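PDB 7NSZ: isoform A of Peptidoglycan-recognition protein LB, which hydrolyses, as a zinc-dependent amidase of innate immunity, the bond between N-acetylmuramoyl and L-amino acid residues in bacterial peptidoglycan, probably scavenging its biologically active forms. Local coordinates for residues Gly79-Ile84 with Gly100-Lys105; Pro39-His44 with Pro147-Leu152; Lys29-Phe34 with Phe96-Ala101; Leu18-Trp23 with Ile90-Gly95. The protein carries 1 engineered substitution. All coordinates share one frame; numbering follows the deposited sequence.

Contact 1: Gly79-Ile84 with Gly100-Lys105; sequences GFSFGI and GAHAPK. Engineered in segment 79-84: Phe80 (natural residue Tyr).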
loop_
_atom_site.group_PDB
_atom_site.type_symbol
_atom_site.label_atom_id
_atom_site.label_comp_id
_atom_site.label_asym_id
_atom_site.label_seq_id
_atom_site.Cartn_x
_atom_site.Cartn_y
_atom_site.Cartn_z
ATOM N N GLY A 79 -4.944 7.774 -1.075
ATOM C CA GLY A 79 -5.071 7.292 0.327
ATOM C C GLY A 79 -3.923 6.397 0.816
ATOM O O GLY A 79 -3.790 6.239 2.012
ATOM N N PHE A 80 -3.156 5.826 -0.087
ATOM C CA PHE A 80 -2.123 4.822 0.226
ATOM C C PHE A 80 -0.778 5.476 0.517
ATOM O O PHE A 80 -0.417 6.544 -0.051
ATOM C CB PHE A 80 -2.005 3.857 -0.956
ATOM C CG PHE A 80 -3.308 3.201 -1.309
ATOM C CD1 PHE A 80 -3.909 2.295 -0.427
ATOM C CD2 PHE A 80 -3.934 3.438 -2.515
ATOM C CE1 PHE A 80 -5.113 1.673 -0.736
ATOM C CE2 PHE A 80 -5.117 2.807 -2.828
ATOM C CZ PHE A 80 -5.732 1.950 -1.915
ATOM N N SER A 81 0.019 4.788 1.282
ATOM C CA SER A 81 1.413 5.210 1.574
ATOM C C SER A 81 2.291 5.025 0.344
ATOM O O SER A 81 3.139 5.886 0.019
ATOM C CB SER A 81 1.965 4.442 2.715
ATOM O OG SER A 81 1.093 4.436 3.858
ATOM N N PHE A 82 2.125 3.864 -0.307
ATOM C CA PHE A 82 2.946 3.446 -1.467
ATOM C C PHE A 82 2.113 2.599 -2.420
ATOM O O PHE A 82 1.172 1.897 -1.943
ATOM C CB PHE A 82 4.184 2.618 -1.081
ATOM C CG PHE A 82 5.175 3.402 -0.266
ATOM C CD1 PHE A 82 5.123 3.387 1.097
ATOM C CD2 PHE A 82 6.164 4.147 -0.861
ATOM C CE1 PHE A 82 5.971 4.168 1.858
ATOM C CE2 PHE A 82 7.016 4.951 -0.096
ATOM C CZ PHE A 82 6.923 4.923 1.264
ATOM N N GLY A 83 2.396 2.638 -3.701
ATOM C CA GLY A 83 1.834 1.712 -4.681
ATOM C C GLY A 83 2.917 0.886 -5.297
ATOM O O GLY A 83 4.107 1.280 -5.349
ATOM N N ILE A 84 2.530 -0.283 -5.778
ATOM C CA ILE A 84 3.403 -1.242 -6.481
ATOM C C ILE A 84 2.831 -1.508 -7.862
ATOM O O ILE A 84 1.641 -1.900 -7.974
ATOM C CB ILE A 84 3.508 -2.552 -5.698
ATOM C CG1 ILE A 84 3.824 -2.385 -4.217
ATOM C CG2 ILE A 84 4.473 -3.507 -6.392
ATOM C CD1 ILE A 84 5.125 -1.930 -3.945
ATOM N N GLY A 100 -2.534 8.145 6.618
ATOM C CA GLY A 100 -3.158 7.674 5.373
ATOM C C GLY A 100 -4.654 7.817 5.370
ATOM O O GLY A 100 -5.226 8.378 6.339
ATOM N N ALA A 101 -5.288 7.360 4.307
ATOM C CA ALA A 101 -6.762 7.279 4.229
ATOM C C ALA A 101 -7.108 5.965 3.562
ATOM O O ALA A 101 -7.880 5.897 2.614
ATOM C CB ALA A 101 -7.341 8.426 3.411
ATOM N N HIS A 102 -6.543 4.890 4.107
ATOM C CA HIS A 102 -6.687 3.542 3.515
ATOM C C HIS A 102 -7.274 2.527 4.496
ATOM O O HIS A 102 -7.744 1.523 4.004
ATOM C CB HIS A 102 -5.353 3.066 2.906
ATOM C CG HIS A 102 -4.272 2.881 3.912
ATOM N ND1 HIS A 102 -4.076 1.715 4.639
ATOM C CD2 HIS A 102 -3.386 3.776 4.411
ATOM C CE1 HIS A 102 -3.137 1.948 5.540
ATOM N NE2 HIS A 102 -2.714 3.241 5.458
ATOM N N ALA A 103 -7.118 2.696 5.785
ATOM C CA ALA A 103 -7.530 1.644 6.736
ATOM C C ALA A 103 -7.988 2.320 8.017
ATOM O O ALA A 103 -7.188 2.690 8.833
ATOM C CB ALA A 103 -6.379 0.712 7.000
ATOM N N PRO A 104 -9.325 2.480 8.179
ATOM C CA PRO A 104 -9.853 3.083 9.420
ATOM C C PRO A 104 -9.273 2.448 10.688
ATOM O O PRO A 104 -9.179 1.227 10.753
ATOM C CB PRO A 104 -11.367 2.834 9.277
ATOM C CG PRO A 104 -11.618 2.773 7.784
ATOM C CD PRO A 104 -10.352 2.124 7.202
ATOM N N LYS A 105 -8.879 3.281 11.630
ATOM C CA LYS A 105 -8.299 2.926 12.940
ATOM C C LYS A 105 -6.814 2.595 12.796
ATOM O O LYS A 105 -6.147 2.496 13.845
ATOM C CB LYS A 105 -8.973 1.707 13.598
ATOM C CG LYS A 105 -10.478 1.700 13.694
ATOM C CD LYS A 105 -10.914 2.721 14.646
ATOM C CE LYS A 105 -12.384 2.617 14.990
ATOM N NZ LYS A 105 -12.727 3.548 16.076
#
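Gly79 and Ala101 share the backbone hydrogen bond of this contact, from Ala101 N to Gly79 O at 3.0 Å. It is nearly straight, 173° at the hydrogen, and the donor lies in the carbonyl plane on a lone pair. The same oxygen also lies in the plane of the His102 imidazole at its edge, with His102 CD2 3.5 Å from Gly79 O. Space around Gly79 is short: a beta carbon there would stand 2.7 Å from Ala101 O, a clash that glycine avoids.

Apolar contact comes from Phe80, an engineered replacement of the natural tyrosine. Its beta carbon points away from 100-105, yet the ring returns toward that loop and brings Phe80 CD1 to 3.7 Å from His102 CB. The two side chains cross obliquely.

The polar side-chain atoms find their partners beyond the two segments. Ser81 OG is hydrogen-bonded to Gly112 N, on strand 110-115. His102 ND1 is hydrogen-bonded to NE2 of His44, a zinc ligand, while Asn107 OD1 takes the backbone N-H of both His102 and Ala103.

This makes His102 a second-shell residue: its ring edge faces Gly79 O, its CB packs on Phe80, and its bond to His44 NE2 is likely to restrain the rotation of that first-shell imidazole. The natural tyrosine is thought to be essential for coordinating the zinc-bound water; phenylalanine retains a ring against His102 CB but lacks the hydroxyl that such a role would require.

Contact 2: Pro39-His44 with Pro147-Leu152; sequences PYVIIH and PAYKLL. With ZN (zinc ion), chain B.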
loop_
_atom_site.group_PDB
_atom_site.type_symbol
_atom_site.label_atom_id
_atom_site.label_comp_id
_atom_site.label_asym_id
_atom_site.label_seq_id
_atom_site.Cartn_x
_atom_site.Cartn_y
_atom_site.Cartn_z
ATOM N N PRO A 39 3.758 0.427 13.554
ATOM C CA PRO A 39 3.631 -0.927 14.056
ATOM C C PRO A 39 2.857 -1.859 13.132
ATOM O O PRO A 39 2.894 -3.035 13.398
ATOM C CB PRO A 39 2.901 -0.716 15.396
ATOM C CG PRO A 39 2.111 0.516 15.191
ATOM C CD PRO A 39 3.002 1.409 14.356
ATOM N N TYR A 40 2.192 -1.333 12.079
ATOM C CA TYR A 40 1.431 -2.156 11.120
ATOM C C TYR A 40 1.793 -1.835 9.683
ATOM O O TYR A 40 2.122 -0.685 9.315
ATOM C CB TYR A 40 -0.065 -1.924 11.270
ATOM C CG TYR A 40 -0.591 -2.327 12.623
ATOM C CD1 TYR A 40 -0.657 -1.409 13.653
ATOM C CD2 TYR A 40 -0.908 -3.656 12.891
ATOM C CE1 TYR A 40 -1.116 -1.777 14.913
ATOM C CE2 TYR A 40 -1.366 -4.037 14.143
ATOM C CZ TYR A 40 -1.459 -3.103 15.137
ATOM O OH TYR A 40 -1.934 -3.562 16.347
ATOM N N VAL A 41 1.681 -2.876 8.880
ATOM C CA VAL A 41 1.707 -2.795 7.403
ATOM C C VAL A 41 0.386 -3.372 6.935
ATOM O O VAL A 41 0.069 -4.525 7.296
ATOM C CB VAL A 41 2.900 -3.528 6.788
ATOM C CG1 VAL A 41 2.830 -3.525 5.282
ATOM C CG2 VAL A 41 4.216 -2.990 7.284
ATOM N N ILE A 42 -0.365 -2.595 6.166
ATOM C CA ILE A 42 -1.681 -3.050 5.637
ATOM C C ILE A 42 -1.561 -3.175 4.141
ATOM O O ILE A 42 -1.203 -2.213 3.432
ATOM C CB ILE A 42 -2.831 -2.104 5.969
ATOM C CG1 ILE A 42 -2.792 -1.591 7.393
ATOM C CG2 ILE A 42 -4.166 -2.695 5.592
ATOM C CD1 ILE A 42 -2.906 -2.621 8.416
ATOM N N ILE A 43 -1.907 -4.334 3.620
ATOM C CA ILE A 43 -1.872 -4.625 2.175
ATOM C C ILE A 43 -3.234 -4.457 1.543
ATOM O O ILE A 43 -4.251 -4.912 2.108
ATOM C CB ILE A 43 -1.331 -6.051 1.903
ATOM C CG1 ILE A 43 0.029 -6.276 2.548
ATOM C CG2 ILE A 43 -1.323 -6.356 0.438
ATOM C CD1 ILE A 43 1.115 -5.331 2.103
ATOM N N HIS A 44 -3.253 -3.826 0.393
ATOM C CA HIS A 44 -4.430 -3.544 -0.451
ATOM C C HIS A 44 -4.200 -4.010 -1.862
ATOM O O HIS A 44 -3.028 -4.110 -2.319
ATOM C CB HIS A 44 -4.738 -2.014 -0.455
ATOM C CG HIS A 44 -4.863 -1.421 0.892
ATOM N ND1 HIS A 44 -6.131 -1.270 1.451
ATOM C CD2 HIS A 44 -4.019 -0.860 1.763
ATOM C CE1 HIS A 44 -6.039 -0.672 2.589
ATOM N NE2 HIS A 44 -4.745 -0.398 2.857
ATOM N N PRO A 147 10.499 -3.108 13.759
ATOM C CA PRO A 147 11.051 -4.421 13.450
ATOM C C PRO A 147 10.140 -5.596 13.829
ATOM O O PRO A 147 10.280 -6.591 13.210
ATOM C CB PRO A 147 12.365 -4.495 14.255
ATOM C CG PRO A 147 12.244 -3.414 15.294
ATOM C CD PRO A 147 11.314 -2.359 14.725
ATOM N N ALA A 148 9.218 -5.388 14.755
ATOM C CA ALA A 148 8.166 -6.365 15.120
ATOM C C ALA A 148 6.801 -5.962 14.559
ATOM O O ALA A 148 5.756 -6.281 15.172
ATOM C CB ALA A 148 8.092 -6.495 16.616
ATOM N N TYR A 149 6.801 -5.396 13.352
ATOM C CA TYR A 149 5.521 -4.985 12.728
ATOM C C TYR A 149 4.582 -6.187 12.613
ATOM O O TYR A 149 4.993 -7.349 12.429
ATOM C CB TYR A 149 5.790 -4.282 11.390
ATOM C CG TYR A 149 6.305 -5.190 10.321
ATOM C CD1 TYR A 149 5.461 -5.838 9.439
ATOM C CD2 TYR A 149 7.669 -5.433 10.182
ATOM C CE1 TYR A 149 5.923 -6.732 8.506
ATOM C CE2 TYR A 149 8.147 -6.305 9.219
ATOM C CZ TYR A 149 7.282 -6.940 8.354
ATOM O OH TYR A 149 7.688 -7.816 7.379
ATOM N N LYS A 150 3.299 -5.854 12.589
ATOM C CA LYS A 150 2.253 -6.828 12.230
ATOM C C LYS A 150 1.773 -6.560 10.811
ATOM O O LYS A 150 1.473 -5.364 10.483
ATOM C CB LYS A 150 1.077 -6.802 13.191
ATOM C CG LYS A 150 1.454 -7.355 14.557
ATOM C CD LYS A 150 0.407 -7.126 15.621
ATOM C CE LYS A 150 0.893 -7.599 16.968
ATOM N NZ LYS A 150 1.617 -6.524 17.696
ATOM N N LEU A 151 1.692 -7.583 9.996
ATOM C CA LEU A 151 1.220 -7.527 8.603
ATOM C C LEU A 151 -0.246 -7.954 8.537
ATOM O O LEU A 151 -0.575 -9.092 9.013
ATOM C CB LEU A 151 2.129 -8.408 7.720
ATOM C CG LEU A 151 1.731 -8.479 6.255
ATOM C CD1 LEU A 151 2.144 -7.188 5.548
ATOM C CD2 LEU A 151 2.388 -9.686 5.618
ATOM N N LEU A 152 -1.089 -7.128 7.897
ATOM C CA LEU A 152 -2.543 -7.408 7.767
ATOM C C LEU A 152 -3.016 -7.103 6.360
ATOM O O LEU A 152 -2.377 -6.329 5.656
ATOM C CB LEU A 152 -3.332 -6.507 8.722
ATOM C CG LEU A 152 -3.011 -6.587 10.190
ATOM C CD1 LEU A 152 -3.688 -5.420 10.931
ATOM C CD2 LEU A 152 -3.444 -7.927 10.788
HETATM ZN ZN ZN B . -7.928 -1.917 0.651
#
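The parallel pairing of strand 40-44 with strand 149-152 forms one border of the mixed sheet of this amidase domain, the latter strand being outermost within the chain. Their axes run 4.7 Å apart at 14°, and Tyr40, Val41 and Ile42 stand level with Lys150, Leu151 and Leu152. Four backbone bonds alternate between the strands: Lys150 N to Pro39 O, Val41 N to Lys150 O, Leu152 N to Val41 O and Ile43 N to Leu152 O.

On one face, Tyr40 and Lys150 lie side by side, with Tyr40 CD2 3.7 Å from Lys150 CB. Leu152 CD1 touches both Tyr40 CD2 and Ile42 CD1, each at 3.8 Å. An alanine in place of Tyr40 would probably leave the methylenes of Lys150 and the CD1 methyl of Leu152 without the ring they pack on, opening a gap on this face.

The other face carries Val41, whose CG1, anti to the backbone N (chi1 175°), is 3.7 Å from Leu151 CD1, while its CG2 meets Tyr149 CD1. Helix 126-142 covers Val41 and Tyr149. At the far end of strand 40-44, His44 ND1 binds the zinc ion at 2.1 Å, the site being shared with His154 ND1 and Cys162 SG.

Contact 3: Lys29-Phe34 with Phe96-Ala101; sequences KSVEHF and FNVIGA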
loop_
_atom_site.group_PDB
_atom_site.type_symbol
_atom_site.label_atom_id
_atom_site.label_comp_id
_atom_site.label_asym_id
_atom_site.label_seq_id
_atom_site.Cartn_x
_atom_site.Cartn_y
_atom_site.Cartn_z
ATOM N N LYS A 29 -3.377 18.205 -0.583
ATOM C CA LYS A 29 -4.095 19.417 -0.079
ATOM C C LYS A 29 -3.514 19.814 1.267
ATOM O O LYS A 29 -3.409 21.035 1.588
ATOM C CB LYS A 29 -5.569 19.120 0.114
ATOM N N SER A 30 -3.133 18.841 2.066
ATOM C CA SER A 30 -2.671 18.987 3.459
ATOM C C SER A 30 -1.901 17.705 3.798
ATOM O O SER A 30 -2.276 16.692 3.232
ATOM C CB SER A 30 -3.890 19.151 4.334
ATOM O OG SER A 30 -3.555 19.101 5.704
ATOM N N VAL A 31 -0.923 17.761 4.676
ATOM C CA VAL A 31 -0.118 16.597 5.173
ATOM C C VAL A 31 -0.196 16.544 6.702
ATOM O O VAL A 31 0.197 17.538 7.357
ATOM C CB VAL A 31 1.342 16.651 4.721
ATOM C CG1 VAL A 31 2.092 15.442 5.247
ATOM C CG2 VAL A 31 1.453 16.688 3.196
ATOM N N GLU A 32 -0.694 15.441 7.249
ATOM C CA GLU A 32 -0.698 15.168 8.708
ATOM C C GLU A 32 0.320 14.068 8.975
ATOM O O GLU A 32 0.378 13.089 8.201
ATOM C CB GLU A 32 -2.090 14.774 9.198
ATOM C CG GLU A 32 -3.216 15.701 8.758
ATOM C CD GLU A 32 -4.575 15.266 9.270
ATOM O OE1 GLU A 32 -5.338 14.623 8.508
ATOM O OE2 GLU A 32 -4.863 15.558 10.460
ATOM N N HIS A 33 1.132 14.194 10.005
ATOM C CA HIS A 33 2.187 13.243 10.343
ATOM C C HIS A 33 1.801 12.415 11.544
ATOM O O HIS A 33 0.928 12.784 12.327
ATOM C CB HIS A 33 3.510 13.941 10.569
ATOM C CG HIS A 33 3.981 14.680 9.370
ATOM N ND1 HIS A 33 4.841 14.124 8.444
ATOM C CD2 HIS A 33 3.679 15.926 8.939
ATOM C CE1 HIS A 33 5.061 15.018 7.490
ATOM N NE2 HIS A 33 4.369 16.121 7.775
ATOM N N PHE A 34 2.431 11.263 11.642
ATOM C CA PHE A 34 2.487 10.482 12.892
ATOM C C PHE A 34 3.949 10.224 13.212
ATOM O O PHE A 34 4.822 10.311 12.364
ATOM C CB PHE A 34 1.617 9.223 12.758
ATOM C CG PHE A 34 2.087 8.135 11.820
ATOM C CD1 PHE A 34 3.010 7.211 12.278
ATOM C CD2 PHE A 34 1.549 7.982 10.551
ATOM C CE1 PHE A 34 3.401 6.167 11.465
ATOM C CE2 PHE A 34 1.940 6.926 9.739
ATOM C CZ PHE A 34 2.868 6.037 10.202
ATOM N N PHE A 96 6.144 7.424 4.165
ATOM C CA PHE A 96 6.288 6.977 5.561
ATOM C C PHE A 96 5.933 8.085 6.554
ATOM O O PHE A 96 6.208 9.254 6.299
ATOM C CB PHE A 96 7.710 6.508 5.827
ATOM C CG PHE A 96 8.113 5.270 5.068
ATOM C CD1 PHE A 96 9.144 5.290 4.162
ATOM C CD2 PHE A 96 7.540 4.077 5.410
ATOM C CE1 PHE A 96 9.529 4.110 3.539
ATOM C CE2 PHE A 96 7.921 2.884 4.796
ATOM C CZ PHE A 96 8.917 2.915 3.851
ATOM N N ASN A 97 5.271 7.727 7.633
ATOM C CA ASN A 97 4.972 8.601 8.792
ATOM C C ASN A 97 4.019 9.710 8.383
ATOM O O ASN A 97 3.956 10.734 9.082
ATOM C CB ASN A 97 6.252 9.156 9.425
ATOM C CG ASN A 97 6.925 8.117 10.281
ATOM O OD1 ASN A 97 7.661 7.297 9.771
ATOM N ND2 ASN A 97 6.594 8.110 11.567
ATOM N N VAL A 98 3.215 9.484 7.376
ATOM C CA VAL A 98 2.128 10.413 6.985
ATOM C C VAL A 98 0.824 9.688 7.205
ATOM O O VAL A 98 0.661 8.472 6.803
ATOM C CB VAL A 98 2.229 10.933 5.542
ATOM C CG1 VAL A 98 0.999 11.661 5.077
ATOM C CG2 VAL A 98 3.470 11.776 5.389
ATOM N N ILE A 99 -0.139 10.287 7.852
ATOM C CA ILE A 99 -1.436 9.669 8.135
ATOM C C ILE A 99 -2.112 9.386 6.806
ATOM O O ILE A 99 -2.274 10.298 5.965
ATOM C CB ILE A 99 -2.297 10.571 9.038
ATOM C CG1 ILE A 99 -1.583 10.788 10.386
ATOM C CG2 ILE A 99 -3.667 9.960 9.215
ATOM C CD1 ILE A 99 -2.360 11.596 11.413
ATOM N N GLY A 100 -2.534 8.145 6.618
ATOM C CA GLY A 100 -3.158 7.674 5.373
ATOM C C GLY A 100 -4.654 7.817 5.370
ATOM O O GLY A 100 -5.226 8.378 6.339
ATOM N N ALA A 101 -5.288 7.360 4.307
ATOM C CA ALA A 101 -6.762 7.279 4.229
ATOM C C ALA A 101 -7.108 5.965 3.562
ATOM O O ALA A 101 -7.880 5.897 2.614
ATOM C CB ALA A 101 -7.341 8.426 3.411
HETATM O O HOH W 1 -2.020 13.202 5.694
#
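Phe34 and Asn97 make the tight half of this contact between two loops, holding each other by both ring and amide. Asn97 CA sits over one face of the Phe34 ring, 3.7 Å from its centroid and 16° off the normal, a CH-pi contact. Asn97 ND2 donates to Phe34 O at 2.9 Å, a nearly straight bond (171°) whose acceptor lies in the amide plane although the donor stands above the carbonyl plane. Phe34 N returns a bond to Asn97 O at 3.0 Å, and Val98 O meets the ring edge 3.6 Å from Phe34 CE2. An alanine at Phe34 would probably uncover Asn97 CA and open a gap beside Val98 O.

The solvent side is looser. Val31 and Val98 cross at about a right angle, with Val31 CG1 3.9 Å from Val98 CG2, and Glu32 CB touches Ile99 CD1 at 3.9 Å. Here the backbone does the joining: Ile99 N donates to Glu32 O, and a water accepts from Glu32 N at 3.0 Å while lying close to Ile99 O.

Asn97 ND2 bonds Gly36 O as well, and the amide therefore ties its loop to two carbonyls, those of Phe34 and Gly36, just ahead of strand 38-45. Main-chain bonds and this one amide thus join the two loops, with the Phe34 ring packed over Asn97.

Contact 4: Leu18-Trp23 with Ile90-Gly95; sequences LSRSDW and IYTGRG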
loop_
_atom_site.group_PDB
_atom_site.type_symbol
_atom_site.label_atom_id
_atom_site.label_comp_id
_atom_site.label_asym_id
_atom_site.label_seq_id
_atom_site.Cartn_x
_atom_site.Cartn_y
_atom_site.Cartn_z
ATOM N N LEU A 18 10.237 5.190 -6.779
ATOM C CA LEU A 18 9.977 6.389 -7.571
ATOM C C LEU A 18 9.281 7.444 -6.724
ATOM O O LEU A 18 8.416 7.132 -5.870
ATOM C CB LEU A 18 9.215 5.959 -8.808
ATOM C CG LEU A 18 9.939 4.863 -9.622
ATOM C CD1 LEU A 18 9.102 4.484 -10.830
ATOM C CD2 LEU A 18 11.360 5.246 -10.042
ATOM N N SER A 19 9.674 8.684 -6.886
ATOM C CA SER A 19 9.124 9.803 -6.112
ATOM C C SER A 19 7.728 10.180 -6.631
ATOM O O SER A 19 7.305 9.794 -7.765
ATOM C CB SER A 19 10.065 10.984 -6.215
ATOM O OG SER A 19 9.988 11.504 -7.539
ATOM N N ARG A 20 7.048 11.016 -5.887
ATOM C CA ARG A 20 5.777 11.614 -6.332
ATOM C C ARG A 20 5.956 12.395 -7.649
ATOM O O ARG A 20 5.159 12.228 -8.599
ATOM C CB ARG A 20 5.246 12.532 -5.236
ATOM C CG ARG A 20 4.773 11.817 -3.982
ATOM C CD ARG A 20 4.305 12.820 -2.954
ATOM N NE ARG A 20 3.105 13.530 -3.397
ATOM C CZ ARG A 20 1.886 13.152 -3.111
ATOM N NH1 ARG A 20 1.657 12.047 -2.410
ATOM N NH2 ARG A 20 0.846 13.863 -3.493
ATOM N N SER A 21 7.036 13.186 -7.766
ATOM C CA SER A 21 7.273 13.984 -9.012
ATOM C C SER A 21 7.526 13.033 -10.184
ATOM O O SER A 21 7.082 13.314 -11.312
ATOM C CB SER A 21 8.379 14.982 -8.829
ATOM O OG SER A 21 9.564 14.337 -8.437
ATOM N N ASP A 22 8.135 11.899 -9.909
ATOM C CA ASP A 22 8.423 10.878 -10.942
ATOM C C ASP A 22 7.144 10.430 -11.618
ATOM O O ASP A 22 7.226 10.105 -12.809
ATOM C CB ASP A 22 9.208 9.680 -10.399
ATOM C CG ASP A 22 10.663 9.921 -10.048
ATOM O OD1 ASP A 22 11.265 10.926 -10.594
ATOM O OD2 ASP A 22 11.233 9.090 -9.302
ATOM N N TRP A 23 6.000 10.338 -10.933
ATOM C CA TRP A 23 4.741 9.895 -11.568
ATOM C C TRP A 23 3.813 11.064 -11.841
ATOM O O TRP A 23 2.692 10.838 -12.197
ATOM C CB TRP A 23 4.089 8.717 -10.803
ATOM C CG TRP A 23 3.757 8.901 -9.341
ATOM C CD1 TRP A 23 4.540 8.510 -8.287
ATOM C CD2 TRP A 23 2.510 9.346 -8.796
ATOM N NE1 TRP A 23 3.859 8.703 -7.112
ATOM C CE2 TRP A 23 2.640 9.256 -7.380
ATOM C CE3 TRP A 23 1.321 9.848 -9.336
ATOM C CZ2 TRP A 23 1.591 9.590 -6.534
ATOM C CZ3 TRP A 23 0.314 10.217 -8.474
ATOM C CH2 TRP A 23 0.440 10.047 -7.097
ATOM N N ILE A 90 8.190 0.656 -7.246
ATOM C CA ILE A 90 7.442 1.176 -6.089
ATOM C C ILE A 90 7.222 2.663 -6.304
ATOM O O ILE A 90 8.175 3.371 -6.647
ATOM C CB ILE A 90 8.200 0.905 -4.801
ATOM C CG1 ILE A 90 8.506 -0.576 -4.663
ATOM C CG2 ILE A 90 7.445 1.466 -3.577
ATOM C CD1 ILE A 90 9.618 -0.904 -3.800
ATOM N N TYR A 91 5.998 3.123 -6.071
ATOM C CA TYR A 91 5.590 4.504 -6.290
ATOM C C TYR A 91 5.283 5.149 -4.947
ATOM O O TYR A 91 4.389 4.667 -4.208
ATOM C CB TYR A 91 4.392 4.523 -7.228
ATOM C CG TYR A 91 4.715 4.078 -8.624
ATOM C CD1 TYR A 91 4.765 2.736 -8.983
ATOM C CD2 TYR A 91 5.078 5.015 -9.560
ATOM C CE1 TYR A 91 5.155 2.333 -10.254
ATOM C CE2 TYR A 91 5.475 4.641 -10.831
ATOM C CZ TYR A 91 5.476 3.295 -11.194
ATOM O OH TYR A 91 5.890 2.930 -12.447
ATOM N N THR A 92 5.908 6.265 -4.610
ATOM C CA THR A 92 5.638 6.989 -3.372
ATOM C C THR A 92 4.236 7.550 -3.459
ATOM O O THR A 92 3.906 8.319 -4.380
ATOM C CB THR A 92 6.639 8.106 -3.116
ATOM O OG1 THR A 92 7.938 7.492 -3.088
ATOM C CG2 THR A 92 6.390 8.815 -1.798
ATOM N N GLY A 93 3.389 7.224 -2.474
ATOM C CA GLY A 93 2.087 7.852 -2.236
ATOM C C GLY A 93 2.225 8.909 -1.154
ATOM O O GLY A 93 3.056 9.823 -1.298
ATOM N N ARG A 94 1.515 8.763 -0.056
ATOM C CA ARG A 94 1.733 9.687 1.082
ATOM C C ARG A 94 3.098 9.486 1.696
ATOM O O ARG A 94 3.595 10.431 2.344
ATOM C CB ARG A 94 0.648 9.498 2.126
ATOM C CG ARG A 94 -0.733 9.787 1.589
ATOM C CD ARG A 94 -1.779 10.064 2.637
ATOM N NE ARG A 94 -3.101 10.124 2.068
ATOM C CZ ARG A 94 -4.164 10.650 2.640
ATOM N NH1 ARG A 94 -4.115 10.951 3.934
ATOM N NH2 ARG A 94 -5.252 10.788 1.933
ATOM N N GLY A 95 3.671 8.291 1.610
ATOM C CA GLY A 95 5.008 8.049 2.172
ATOM C C GLY A 95 4.961 7.645 3.619
ATOM O O GLY A 95 3.901 7.448 4.214
#
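Leu18 O is gripped twice by one residue: Thr92 OG1 donates to it at 2.8 Å and Thr92 N at 2.9 Å. Both donors can reach it because OG1 sits beside the backbone N, anti to the carbonyl carbon (chi1 -58°). Leu18 N completes the parallel bridge with a bond to Ile90 O that is almost straight, 177° at the hydrogen.

Toward the end of the strand and past it, side chains of 18-23 supply the donors. Trp23 NE1 donates to Thr92 O at 2.8 Å, the oxygen lying in the indole plane. Arg20 NH1 reaches Gly93 O at 2.9 Å, in the guanidinium plane but above that of the carbonyl, and the same nitrogen forms a salt bridge with Asp77. Ser19 OG accepts from Asp22 N in an ST motif, and Asp22 OD2 takes Ser19 N in return, closing the turn that carries Arg20 and Trp23.

The apolar part centres on Tyr91. Its edge is directed at the face of the Trp23 five-membered ring in an offset edge-to-face pair, centroids 5.8 Å apart and planes at 71°, while Leu18 CD1 lies 3.6 Å from Tyr91 CE2. Helix 55-72 covers Trp23 and Tyr91.

Three carbonyls of 90-95, those of Ile90, Thr92 and Gly93, are thus met by N-H groups from 18-23, fastening the N-terminal turn beside the sheet by directed bonds as well as by ring packing.

Three contacts reach one mixed sheet. Contact 4 joins the outermost strand 17-18 to its neighbour 90-92; contact 1 lies just before neighbouring strand 82-84; across strand 110-115, contact 2 pairs 38-45 with 149-153. Centres of contacts 2 and 4 stand about 20 Å apart, on opposite sides of the chain's centre. Contact 3 lies at the surface, about 10 Å from contact 1 between centres, and shares Gly100 and Ala101 with it. Along the chain, 18-23, 29-34 and 39-44 precede 79-84, 90-95, the overlapping 96-101 and 100-105, and finally 147-152. Arg94 of contact 4 bonds Ile99 O of contact 3, whereas contacts 1 and 2 bring engineered Phe80 and His102, distant in sequence, up to zinc ligand His44.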